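Local coordinates for protein KLLA0A11308p (Kluyveromyces lactis, PDB 6AM0) that is an EDC3-family protein that probably binds mRNA in the cytoplasm, this chain being its N-terminal Sm-like (LSm) domain, at residues F4-I9 with T20-Q25. Sequence-based numbering, arbitrary orientation.
Sequences FKGYQI and TGTLKQ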
# COMPACT_ATOMS: atom_id res chain seq x y z
N PHE D 4 5.01 -15.72 9.22
CA PHE D 4 4.06 -15.22 8.23
C PHE D 4 3.75 -16.32 7.23
O PHE D 4 3.47 -16.07 6.06
CB PHE D 4 4.61 -13.97 7.55
CG PHE D 4 4.79 -12.81 8.49
CD1 PHE D 4 3.70 -12.17 9.04
CD2 PHE D 4 6.06 -12.39 8.85
CE1 PHE D 4 3.86 -11.12 9.91
CE2 PHE D 4 6.23 -11.33 9.72
CZ PHE D 4 5.12 -10.69 10.25
N LYS D 5 3.82 -17.56 7.70
CA LYS D 5 3.63 -18.72 6.85
C LYS D 5 2.21 -18.77 6.32
O LYS D 5 1.24 -18.60 7.07
CB LYS D 5 3.96 -19.98 7.65
CG LYS D 5 5.45 -20.08 7.94
CD LYS D 5 5.74 -20.86 9.21
CE LYS D 5 7.18 -20.66 9.64
NZ LYS D 5 7.62 -21.67 10.64
N GLY D 6 2.09 -18.99 5.01
CA GLY D 6 0.82 -18.98 4.32
C GLY D 6 0.53 -17.71 3.55
O GLY D 6 -0.40 -17.70 2.74
N TYR D 7 1.28 -16.64 3.80
CA TYR D 7 1.09 -15.40 3.07
C TYR D 7 1.56 -15.56 1.62
O TYR D 7 2.58 -16.19 1.35
CB TYR D 7 1.84 -14.26 3.75
CG TYR D 7 1.13 -13.69 4.96
CD1 TYR D 7 0.82 -14.49 6.05
CD2 TYR D 7 0.77 -12.35 5.01
CE1 TYR D 7 0.17 -13.98 7.16
CE2 TYR D 7 0.12 -11.83 6.12
CZ TYR D 7 -0.17 -12.65 7.19
OH TYR D 7 -0.82 -12.14 8.30
N GLN D 8 0.81 -14.95 0.70
CA GLN D 8 1.15 -14.96 -0.71
C GLN D 8 2.18 -13.86 -0.99
O GLN D 8 1.92 -12.69 -0.69
CB GLN D 8 -0.11 -14.77 -1.55
CG GLN D 8 0.03 -14.98 -3.05
CD GLN D 8 0.59 -16.35 -3.42
OE1 GLN D 8 0.60 -17.27 -2.61
NE2 GLN D 8 1.02 -16.48 -4.67
N ILE D 9 3.32 -14.23 -1.57
CA ILE D 9 4.48 -13.34 -1.64
C ILE D 9 4.94 -13.22 -3.08
O ILE D 9 4.89 -14.19 -3.85
CB ILE D 9 5.62 -13.84 -0.73
CG1 ILE D 9 5.14 -14.01 0.71
CG2 ILE D 9 6.82 -12.89 -0.78
CD1 ILE D 9 4.54 -12.76 1.31
N THR D 20 6.81 -15.54 -7.62
CA THR D 20 5.61 -15.57 -6.79
C THR D 20 5.50 -16.93 -6.13
O THR D 20 5.69 -17.96 -6.78
CB THR D 20 4.35 -15.30 -7.62
OG1 THR D 20 4.53 -14.12 -8.42
CG2 THR D 20 3.15 -15.10 -6.70
N GLY D 21 5.17 -16.94 -4.84
CA GLY D 21 5.05 -18.21 -4.14
C GLY D 21 4.49 -18.03 -2.75
O GLY D 21 4.26 -16.91 -2.28
N THR D 22 4.26 -19.17 -2.08
CA THR D 22 3.71 -19.17 -0.73
C THR D 22 4.84 -19.29 0.28
O THR D 22 5.75 -20.11 0.12
CB THR D 22 2.70 -20.31 -0.55
OG1 THR D 22 3.36 -21.57 -0.67
CG2 THR D 22 1.61 -20.21 -1.61
N LEU D 23 4.79 -18.46 1.33
CA LEU D 23 5.89 -18.40 2.29
C LEU D 23 5.90 -19.64 3.17
O LEU D 23 4.94 -19.91 3.91
CB LEU D 23 5.78 -17.13 3.13
CG LEU D 23 6.63 -17.01 4.40
CD1 LEU D 23 8.09 -17.24 4.08
CD2 LEU D 23 6.46 -15.64 5.02
N LYS D 24 6.99 -20.41 3.08
CA LYS D 24 7.20 -21.65 3.83
C LYS D 24 7.86 -21.39 5.18
O LYS D 24 7.42 -21.92 6.20
CB LYS D 24 8.06 -22.60 3.00
CG LYS D 24 8.27 -23.98 3.60
CD LYS D 24 6.97 -24.71 3.83
CE LYS D 24 7.16 -26.20 3.64
NZ LYS D 24 7.79 -26.50 2.31
N GLN D 25 8.91 -20.57 5.20
CA GLN D 25 9.53 -20.10 6.43
C GLN D 25 10.49 -18.97 6.07
O GLN D 25 11.00 -18.90 4.95
CB GLN D 25 10.26 -21.23 7.16
CG GLN D 25 11.51 -21.72 6.47
CD GLN D 25 12.30 -22.68 7.33
OE1 GLN D 25 12.23 -22.63 8.56
NE2 GLN D 25 13.06 -23.56 6.69
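Lys-5 runs alongside Gln-25, both side chains heading the same way. Its CB lies 3.9 Å from Leu-23 O, CG comes to 3.2 Å from Lys-24 O, and CD and CE stay beside that same oxygen, CE also coming to 4.0 Å from Gln-25 CB. With CG anti to the carbonyl carbon (chi1 -70°) and the chain extended beyond it, the methylenes pass along the Lys-24 carbonyl oxygen toward Gln-25. Cut back to alanine, the residue would lose CG, CD and CE, which is likely to leave Lys-24 O and Gln-25 CB without their apolar neighbour. Four backbone hydrogen bonds join the segments: Gly-6 N donates to Leu-23 O, Leu-23 N to Tyr-7 O, and Ile-9 and Gly-21 exchange two, each 2.9 Å between N and O. The type II turn from Phe-4 to Tyr-7 folds over Leu-23, whose CD2 meets Phe-4 CB at 3.6 Å, while Leu-23 CB touches Ile-9 CG1. On the other face, Gln-8 bends at chi2 (56°), bringing OE1 to Thr-22 CG2 and NE2 to Thr-20 CG2. Gln-25 OE1 accepts a hydrogen bond from Asn-46 ND2 of the neighbouring KLLA0E01827p chain. The contact thus pairs antiparallel strands 8-12 and 18-26 of the Sm-like fold, with strand 56-59 flanking the former and strands 30-33 and 36-38 the latter.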